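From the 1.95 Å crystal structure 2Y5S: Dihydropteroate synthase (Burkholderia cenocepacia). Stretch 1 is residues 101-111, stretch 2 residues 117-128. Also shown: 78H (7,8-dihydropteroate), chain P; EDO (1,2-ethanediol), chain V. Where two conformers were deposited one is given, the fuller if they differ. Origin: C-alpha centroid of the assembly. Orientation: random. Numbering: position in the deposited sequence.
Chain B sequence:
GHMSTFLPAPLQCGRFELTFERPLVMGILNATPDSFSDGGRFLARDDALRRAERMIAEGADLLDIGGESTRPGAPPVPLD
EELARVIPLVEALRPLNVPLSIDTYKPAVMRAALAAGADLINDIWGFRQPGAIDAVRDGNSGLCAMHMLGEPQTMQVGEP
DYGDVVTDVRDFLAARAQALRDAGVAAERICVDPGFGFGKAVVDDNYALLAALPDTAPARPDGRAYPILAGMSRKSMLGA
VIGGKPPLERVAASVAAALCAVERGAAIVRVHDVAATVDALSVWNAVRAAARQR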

ATOM      1  N   SER B 101      22.237 -11.928   0.212  1.00 21.27           N
ATOM      2  CA  SER B 101      22.601 -10.997   1.255  1.00 21.04           C
ATOM      3  C   SER B 101      22.767 -11.779   2.555  1.00 21.67           C
ATOM      4  O   SER B 101      22.024 -12.743   2.807  1.00 22.59           O
ATOM      5  CB  SER B 101      21.528  -9.925   1.412  1.00 20.02           C
ATOM      6  OG  SER B 101      21.711  -9.192   2.601  1.00 20.83           O
ATOM      7  N   ILE B 102      23.734 -11.366   3.372  1.00 21.09           N
ATOM      8  CA  ILE B 102      23.992 -12.024   4.640  1.00 21.83           C
ATOM      9  C   ILE B 102      23.695 -11.064   5.793  1.00 21.19           C
ATOM     10  O   ILE B 102      24.328 -10.024   5.901  1.00 20.55           O
ATOM     11  CB  ILE B 102      25.453 -12.483   4.768  1.00 22.42           C
ATOM     12  CG1 ILE B 102      25.899 -13.260   3.526  1.00 24.24           C
ATOM     13  CG2 ILE B 102      25.611 -13.307   6.021  1.00 22.91           C
ATOM     14  CD1 ILE B 102      25.185 -14.605   3.347  1.00 24.57           C
ATOM     15  N   ASP B 103      22.733 -11.439   6.635  1.00 21.17           N
ATOM     16  CA  ASP B 103      22.327 -10.643   7.795  1.00 21.49           C
ATOM     17  C   ASP B 103      23.216 -11.020   8.976  1.00 21.50           C
ATOM     18  O   ASP B 103      22.918 -11.952   9.749  1.00 21.61           O
ATOM     19  CB  ASP B 103      20.846 -10.886   8.102  1.00 21.95           C
ATOM     20  CG  ASP B 103      20.326 -10.088   9.320  1.00 25.01           C
ATOM     21  OD1 ASP B 103      20.946  -9.095   9.766  1.00 25.95           O
ATOM     22  OD2 ASP B 103      19.243 -10.457   9.802  1.00 29.68           O
ATOM     23  N   THR B 104      24.341 -10.321   9.075  1.00 20.89           N
ATOM     24  CA  THR B 104      25.288 -10.553  10.150  1.00 21.24           C
ATOM     25  C   THR B 104      26.113  -9.322  10.474  1.00 21.14           C
ATOM     26  O   THR B 104      26.416  -8.509   9.603  1.00 19.76           O
ATOM     27  CB  THR B 104      26.286 -11.677   9.818  1.00 22.46           C
ATOM     28  OG1 THR B 104      27.028 -12.003  11.004  1.00 21.43           O
ATOM     29  CG2 THR B 104      27.228 -11.242   8.690  1.00 21.57           C
ATOM     30  N   TYR B 105      26.471  -9.221  11.751  1.00 21.95           N
ATOM     31  CA  TYR B 105      27.397  -8.209  12.249  1.00 22.08           C
ATOM     32  C   TYR B 105      28.728  -8.816  12.715  1.00 23.22           C
ATOM     33  O   TYR B 105      29.612  -8.079  13.165  1.00 23.89           O
ATOM     34  CB  TYR B 105      26.755  -7.442  13.404  1.00 22.12           C
ATOM     35  CG  TYR B 105      26.318  -8.304  14.569  1.00 24.72           C
ATOM     36  CD1 TYR B 105      27.205  -8.632  15.590  1.00 27.78           C
ATOM     37  CD2 TYR B 105      25.022  -8.783  14.651  1.00 26.38           C
ATOM     38  CE1 TYR B 105      26.810  -9.413  16.656  1.00 30.67           C
ATOM     39  CE2 TYR B 105      24.619  -9.575  15.717  1.00 29.73           C
ATOM     40  CZ  TYR B 105      25.523  -9.880  16.711  1.00 31.44           C
ATOM     41  OH  TYR B 105      25.144 -10.657  17.771  1.00 36.48           O
ATOM     42  N   LYS B 106      28.875 -10.137  12.607  1.00 23.86           N
ATOM     43  CA  LYS B 106      30.089 -10.816  13.047  1.00 24.99           C
ATOM     44  C   LYS B 106      31.106 -10.864  11.923  1.00 24.64           C
ATOM     45  O   LYS B 106      30.858 -11.494  10.899  1.00 24.48           O
ATOM     46  CB  LYS B 106      29.766 -12.231  13.522  1.00 26.26           C
ATOM     47  CG  LYS B 106      28.844 -12.274  14.717  1.00 29.00           C
ATOM     48  CD  LYS B 106      28.924 -13.619  15.415  1.00 33.41           C
ATOM     49  CE  LYS B 106      27.947 -13.722  16.586  1.00 36.07           C
ATOM     50  NZ  LYS B 106      26.568 -13.415  16.159  1.00 36.25           N
ATOM     51  N   PRO B 107      32.260 -10.188  12.094  1.00 24.63           N
ATOM     52  CA  PRO B 107      33.305 -10.252  11.075  1.00 24.61           C
ATOM     53  C   PRO B 107      33.686 -11.665  10.591  1.00 24.99           C
ATOM     54  O   PRO B 107      33.882 -11.852   9.393  1.00 24.89           O
ATOM     55  CB  PRO B 107      34.484  -9.555  11.748  1.00 25.37           C
ATOM     56  CG  PRO B 107      33.833  -8.552  12.664  1.00 24.79           C
ATOM     57  CD  PRO B 107      32.633  -9.268  13.195  1.00 25.11           C
ATOM     58  N   ALA B 108      33.753 -12.653  11.477  1.00 25.42           N
ATOM     59  CA  ALA B 108      34.088 -14.020  11.048  1.00 26.03           C
ATOM     60  C   ALA B 108      33.028 -14.606  10.108  1.00 25.21           C
ATOM     61  O   ALA B 108      33.340 -15.398   9.212  1.00 25.92           O
ATOM     62  CB  ALA B 108      34.293 -14.942  12.254  1.00 26.76           C
ATOM     63  N   VAL B 109      31.776 -14.224  10.305  1.00 23.95           N
ATOM     64  CA  VAL B 109      30.710 -14.704   9.450  1.00 23.51           C
ATOM     65  C   VAL B 109      30.836 -13.981   8.113  1.00 22.76           C
ATOM     66  O   VAL B 109      30.634 -14.572   7.053  1.00 22.04           O
ATOM     67  CB  VAL B 109      29.330 -14.503  10.102  1.00 23.30           C
ATOM     68  CG1 VAL B 109      28.218 -14.948   9.168  1.00 23.09           C
ATOM     69  CG2 VAL B 109      29.255 -15.285  11.425  1.00 25.35           C
ATOM     70  N   MET B 110      31.166 -12.687   8.174  1.00 22.55           N
ATOM     71  CA  MET B 110      31.355 -11.896   6.972  1.00 21.99           C
ATOM     72  C   MET B 110      32.446 -12.507   6.103  1.00 23.63           C
ATOM     73  O   MET B 110      32.229 -12.720   4.912  1.00 23.32           O
ATOM     74  CB  MET B 110      31.717 -10.455   7.309  1.00 21.28           C
ATOM     75  CG  MET B 110      30.652  -9.701   8.055  1.00 20.63           C
ATOM     76  SD  MET B 110      31.107  -8.000   8.361  1.00 19.76           S
ATOM     77  CE  MET B 110      29.735  -7.524   9.445  1.00 16.91           C
ATOM     78  N   ARG B 111      33.597 -12.819   6.713  1.00 24.81           N
ATOM     79  CA  ARG B 111      34.723 -13.411   5.991  0.50 26.39           C
ATOM     80  C   ARG B 111      34.337 -14.753   5.367  1.00 26.80           C
ATOM     81  O   ARG B 111      34.550 -14.962   4.170  1.00 27.57           O
ATOM     82  CB  ARG B 111      35.956 -13.567   6.901  0.50 27.36           C
ATOM     83  CG  ARG B 111      36.483 -12.235   7.469  0.50 28.88           C
ATOM     84  CD  ARG B 111      37.869 -12.357   8.142  0.50 31.11           C
ATOM     85  NE  ARG B 111      38.953 -12.169   7.181  0.50 33.48           N
ATOM     86  CZ  ARG B 111      39.729 -11.091   7.101  0.50 34.25           C
ATOM     87  NH1 ARG B 111      39.575 -10.075   7.944  0.50 33.38           N
ATOM     88  NH2 ARG B 111      40.679 -11.037   6.176  0.50 35.44           N
ATOM     89  N   GLY B 117      31.006 -16.976  -1.286  1.00 28.94           N
ATOM     90  CA  GLY B 117      30.483 -16.342  -2.498  1.00 28.55           C
ATOM     91  C   GLY B 117      29.202 -15.551  -2.314  1.00 27.49           C
ATOM     92  O   GLY B 117      28.442 -15.380  -3.269  1.00 28.05           O
ATOM     93  N   ALA B 118      28.969 -15.032  -1.106  1.00 26.40           N
ATOM     94  CA  ALA B 118      27.843 -14.139  -0.873  1.00 25.26           C
ATOM     95  C   ALA B 118      28.085 -12.812  -1.598  1.00 24.45           C
ATOM     96  O   ALA B 118      29.231 -12.413  -1.831  1.00 24.39           O
ATOM     97  CB  ALA B 118      27.612 -13.906   0.622  1.00 24.10           C
ATOM     98  N   ASP B 119      26.987 -12.144  -1.929  1.00 23.14           N
ATOM     99  CA  ASP B 119      26.999 -10.949  -2.751  1.00 22.78           C
ATOM    100  C   ASP B 119      26.883  -9.642  -1.961  1.00 21.72           C
ATOM    101  O   ASP B 119      27.301  -8.596  -2.435  1.00 21.48           O
ATOM    102  CB  ASP B 119      25.830 -11.035  -3.735  1.00 22.79           C
ATOM    103  CG  ASP B 119      25.925 -12.237  -4.646  1.00 23.11           C
ATOM    104  OD1 ASP B 119      26.892 -12.324  -5.419  1.00 22.04           O
ATOM    105  OD2 ASP B 119      25.027 -13.105  -4.591  1.00 23.67           O
ATOM    106  N   LEU B 120      26.280  -9.690  -0.777  1.00 20.99           N
ATOM    107  CA  LEU B 120      26.007  -8.484  -0.006  1.00 20.18           C
ATOM    108  C   LEU B 120      26.085  -8.793   1.493  1.00 19.60           C
ATOM    109  O   LEU B 120      25.579  -9.829   1.947  1.00 19.25           O
ATOM    110  CB  LEU B 120      24.623  -7.934  -0.377  1.00 19.83           C
ATOM    111  CG  LEU B 120      24.186  -6.530   0.090  1.00 21.62           C
ATOM    112  CD1 LEU B 120      22.922  -6.141  -0.654  1.00 23.42           C
ATOM    113  CD2 LEU B 120      23.964  -6.452   1.597  1.00 21.24           C
ATOM    114  N   ILE B 121      26.747  -7.912   2.247  1.00 19.70           N
ATOM    115  CA  ILE B 121      26.767  -7.996   3.706  1.00 19.12           C
ATOM    116  C   ILE B 121      25.866  -6.914   4.281  1.00 19.25           C
ATOM    117  O   ILE B 121      26.034  -5.714   4.021  1.00 19.05           O
ATOM    118  CB  ILE B 121      28.190  -7.901   4.297  1.00 19.89           C
ATOM    119  CG1 ILE B 121      29.126  -8.962   3.691  1.00 19.46           C
ATOM    120  CG2 ILE B 121      28.137  -8.036   5.823  1.00 18.24           C
ATOM    121  CD1 ILE B 121      28.726 -10.443   3.988  1.00 21.74           C
ATOM    122  N   ASN B 122      24.884  -7.375   5.051  1.00 19.43           N
ATOM    123  CA  ASN B 122      23.869  -6.546   5.615  1.00 18.64           C
ATOM    124  C   ASN B 122      24.088  -6.488   7.129  1.00 18.00           C
ATOM    125  O   ASN B 122      23.797  -7.462   7.821  1.00 18.25           O
ATOM    126  CB  ASN B 122      22.504  -7.168   5.294  1.00 19.28           C
ATOM    127  CG  ASN B 122      21.365  -6.424   5.952  1.00 21.16           C
ATOM    128  OD1 ASN B 122      21.480  -5.244   6.200  1.00 21.49           O
ATOM    129  ND2 ASN B 122      20.263  -7.121   6.247  1.00 26.25           N
ATOM    130  N   ASP B 123      24.582  -5.353   7.629  1.00 17.31           N
ATOM    131  CA  ASP B 123      25.111  -5.258   9.004  1.00 17.83           C
ATOM    132  C   ASP B 123      24.361  -4.260   9.900  1.00 16.77           C
ATOM    133  O   ASP B 123      24.488  -3.048   9.758  1.00 17.25           O
ATOM    134  CB  ASP B 123      26.595  -4.907   8.970  1.00 18.02           C
ATOM    135  CG  ASP B 123      27.249  -4.913  10.358  1.00 20.20           C
ATOM    136  OD1 ASP B 123      26.621  -5.344  11.349  1.00 19.44           O
ATOM    137  OD2 ASP B 123      28.405  -4.461  10.451  1.00 21.43           O
ATOM    138  N   ILE B 124      23.611  -4.789  10.846  1.00 17.33           N
ATOM    139  CA  ILE B 124      22.889  -3.974  11.803  1.00 17.39           C
ATOM    140  C   ILE B 124      23.818  -3.064  12.613  1.00 17.96           C
ATOM    141  O   ILE B 124      23.380  -2.038  13.091  1.00 17.94           O
ATOM    142  CB  ILE B 124      21.981  -4.810  12.753  1.00 18.06           C
ATOM    143  CG1 ILE B 124      22.778  -5.853  13.532  1.00 20.13           C
ATOM    144  CG2 ILE B 124      20.857  -5.497  11.945  1.00 17.72           C
ATOM    145  CD1 ILE B 124      22.120  -6.258  14.871  1.00 21.95           C
ATOM    146  N   TRP B 125      25.093  -3.430  12.755  1.00 18.14           N
ATOM    147  CA  TRP B 125      26.039  -2.590  13.483  1.00 18.89           C
ATOM    148  C   TRP B 125      26.821  -1.611  12.606  1.00 18.54           C
ATOM    149  O   TRP B 125      27.691  -0.908  13.112  1.00 18.46           O
ATOM    150  CB  TRP B 125      27.007  -3.447  14.327  1.00 19.55           C
ATOM    151  CG  TRP B 125      26.422  -3.834  15.644  1.00 21.40           C
ATOM    152  CD1 TRP B 125      26.001  -5.061  16.005  1.00 22.40           C
ATOM    153  CD2 TRP B 125      26.180  -2.977  16.767  1.00 23.71           C
ATOM    154  NE1 TRP B 125      25.490  -5.037  17.270  1.00 23.72           N
ATOM    155  CE2 TRP B 125      25.596  -3.765  17.767  1.00 25.81           C
ATOM    156  CE3 TRP B 125      26.381  -1.614  17.012  1.00 26.54           C
ATOM    157  CZ2 TRP B 125      25.226  -3.247  19.017  1.00 27.89           C
ATOM    158  CZ3 TRP B 125      26.020  -1.097  18.248  1.00 28.64           C
ATOM    159  CH2 TRP B 125      25.441  -1.912  19.234  1.00 28.63           C
ATOM    160  N   GLY B 126      26.518  -1.563  11.306  1.00 17.80           N
ATOM    161  CA  GLY B 126      27.077  -0.542  10.422  1.00 17.82           C
ATOM    162  C   GLY B 126      28.590  -0.647  10.300  1.00 19.07           C
ATOM    163  O   GLY B 126      29.285   0.356  10.153  1.00 19.26           O
ATOM    164  N   PHE B 127      29.078  -1.879  10.387  1.00 19.48           N
ATOM    165  CA  PHE B 127      30.491  -2.227  10.258  1.00 20.37           C
ATOM    166  C   PHE B 127      31.326  -1.670  11.383  1.00 21.42           C
ATOM    167  O   PHE B 127      32.526  -1.412  11.222  1.00 22.38           O
ATOM    168  CB  PHE B 127      31.005  -1.875   8.839  1.00 20.15           C
ATOM    169  CG  PHE B 127      30.187  -2.531   7.770  1.00 18.75           C
ATOM    170  CD1 PHE B 127      30.384  -3.861   7.460  1.00 18.78           C
ATOM    171  CD2 PHE B 127      29.149  -1.857   7.156  1.00 17.82           C
ATOM    172  CE1 PHE B 127      29.597  -4.490   6.524  1.00 17.79           C
ATOM    173  CE2 PHE B 127      28.349  -2.483   6.226  1.00 19.00           C
ATOM    174  CZ  PHE B 127      28.568  -3.806   5.910  1.00 17.47           C
ATOM    175  N   ARG B 128      30.696  -1.545  12.552  1.00 21.66           N
ATOM    176  CA  ARG B 128      31.374  -1.028  13.722  1.00 22.48           C
ATOM    177  C   ARG B 128      32.037  -2.117  14.565  1.00 22.72           C
ATOM    178  O   ARG B 128      32.888  -1.803  15.387  1.00 24.01           O
ATOM    179  CB  ARG B 128      30.418  -0.205  14.598  1.00 22.20           C
ATOM    180  CG  ARG B 128      30.149   1.189  14.057  1.00 22.83           C
ATOM    181  CD  ARG B 128      29.265   1.974  15.010  1.00 22.59           C
ATOM    182  NE  ARG B 128      27.872   1.518  14.985  1.00 21.48           N
ATOM    183  CZ  ARG B 128      26.954   1.897  15.870  1.00 24.64           C
ATOM    184  NH1 ARG B 128      27.283   2.718  16.876  1.00 23.34           N
ATOM    185  NH2 ARG B 128      25.703   1.458  15.753  1.00 24.06           N
TER
HETATM  186  O4  78H P1293      15.511  -3.311   9.193  1.00 34.32           O
HETATM  187  C4  78H P1293      16.480  -4.032   8.950  1.00 33.75           C
HETATM  188  C5  78H P1293      16.688  -5.254   9.623  1.00 33.81           C
HETATM  189  N3  78H P1293      17.421  -3.624   7.992  1.00 33.09           N
HETATM  190  C9  78H P1293      17.842  -6.002   9.291  1.00 32.47           C
HETATM  191  N5  78H P1293      15.786  -5.723  10.522  1.00 30.96           N
HETATM  192  C2  78H P1293      18.578  -4.419   7.725  1.00 32.73           C
HETATM  193  N8  78H P1293      18.099  -7.215   9.914  1.00 31.24           N
HETATM  194  N1  78H P1293      18.736  -5.584   8.372  1.00 31.27           N
HETATM  195  C6  78H P1293      16.010  -6.872  11.191  1.00 33.66           C
HETATM  196  N2  78H P1293      19.500  -4.011   6.839  1.00 27.86           N
HETATM  197  C7  78H P1293      17.316  -7.663  11.071  1.00 31.82           C
HETATM  198  C10 78H P1293      14.974  -7.420  12.131  1.00 34.51           C
HETATM  199  N11 78H P1293      15.101  -6.792  13.451  1.00 36.12           N
HETATM  200  C15 78H P1293      14.015  -6.298  14.030  1.00 35.01           C
HETATM  201  C16 78H P1293      14.012  -5.008  14.552  1.00 33.81           C
HETATM  202  C17 78H P1293      12.868  -7.092  14.080  1.00 34.81           C
HETATM  203  C18 78H P1293      12.863  -4.513  15.144  1.00 33.62           C
HETATM  204  C19 78H P1293      11.716  -6.594  14.674  1.00 34.77           C
HETATM  205  C20 78H P1293      11.717  -5.308  15.209  1.00 34.01           C
HETATM  206  C21 78H P1293      10.437  -4.745  15.836  1.00 32.75           C
HETATM  207  O22 78H P1293      10.416  -3.526  16.021  1.00 32.52           O
HETATM  208  O23 78H P1293       9.450  -5.495  16.001  1.00 34.41           O
HETATM  209  C1  EDO V1299      25.721   6.170  17.294  1.00 40.46           C
HETATM  210  O1  EDO V1299      24.883   7.293  17.575  1.00 42.64           O
HETATM  211  C2  EDO V1299      24.820   4.969  17.062  1.00 38.63           C
HETATM  212  O2  EDO V1299      25.054   3.999  18.081  1.00 35.50           O
HETATM  213  O   HOH W   1      23.283  -7.766  10.638  1.00 13.42           O
HETATM  214  O   HOH W   2      29.826  -5.064  12.557  1.00 10.42           O

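Two neighbouring parallel strands, 101-103 and 120-123, form the centre of the contact, with their N-to-C directions 25° apart. The backbone ladder is short and regular: Ile102 N donates to Leu120 O (2.8 Å), Asn122 N to Ile102 O (2.8 Å), and Thr104 N to Asn122 O (3.2 Å). Ile102 thus uses both its amide and its carbonyl across the gap, while Ser101 CA approaches Leu120 O at 3.3 Å in a supporting CA-H...O contact. Together the stretches bury 659 Å² of surface.

The alternation puts Ser101, Asp103 and Asn122, along with the apolar Leu120, on one face, and Ile102 and Ile121 on the other. The first face carries most of the polar groups and meets the ligand. Asp103 and Asn122, paired in the register, both adopt chi1 t (180° and 175°), and both reach 7,8-dihydropteroate. The carboxamide of Asn122 presents an acceptor and a donor to adjacent positions of the pterin: OD1 receives 78H N2 in a very short bond of 2.4 Å, and ND2 donates to 78H N1 at 3.0 Å. Asp103 binds the ligand more weakly, 78H N8 donating to OD1 and OD2 at 3.4 Å each. Water 1 joins the Asp103 side chain to the backbone of the neighbouring strand and the loop after it, donating to Asp103 OD1 (2.8 Å) and Asn122 O (2.9 Å) and accepting from Ile124 N (3.0 Å). Ser101, also t, places OG 3.5 Å from Asn122 CB and 3.7 Å from Leu120 CD2.

The other face is apolar. Ile102 and Ile121 have nearly the same m,m conformation, and Ile121 CD1 packs 3.9 Å from Ile102 CB. The CG1 of Ile102 lies 3.4 Å from Ala118 CB, a close approach to a side chain that is a single methyl. Met110 comes from the helix: its CA-to-CB bond points sideways, but the extended m,t,t chain brings its end nearer. Met110 CG lies 3.8 Å from Ile121 CG2 and CE is 4.2 Å from Phe127 CE1, while SD sits at the edge of the Phe127 ring, 5.3 Å from its centroid.

At the end of its strand, Asp123 organises the loop that follows. Its t rotamer directs the carboxylate forward over the turn, where OD1 accepts from Trp125 N (2.8 Å) and OD2 from Phe127 N (2.7 Å). The first bond lies within the type I turn from Asp123 to Gly126, which Gly126 N closes on Asp123 O (3.0 Å); the second reaches one residue past it. Gly126 has a positive phi, which favours glycine. Water 2 links the carboxylate to stretch 1, donating to Asp123 OD2 (2.6 Å) and Tyr105 O (3.1 Å).

Tyr105 points toward this loop with chi1 p and chi2 87°, and is the residue of stretch 1 most covered by stretch 2. The edge of Trp125 meets one face of its ring, with the five-membered ring centroid 5.1 Å away and the planes at 76°; Trp125 CD1 comes to 3.6 Å from Tyr105 CG. Ile124 CD1 adds an apolar contact, 3.9 Å from Tyr105 CD2.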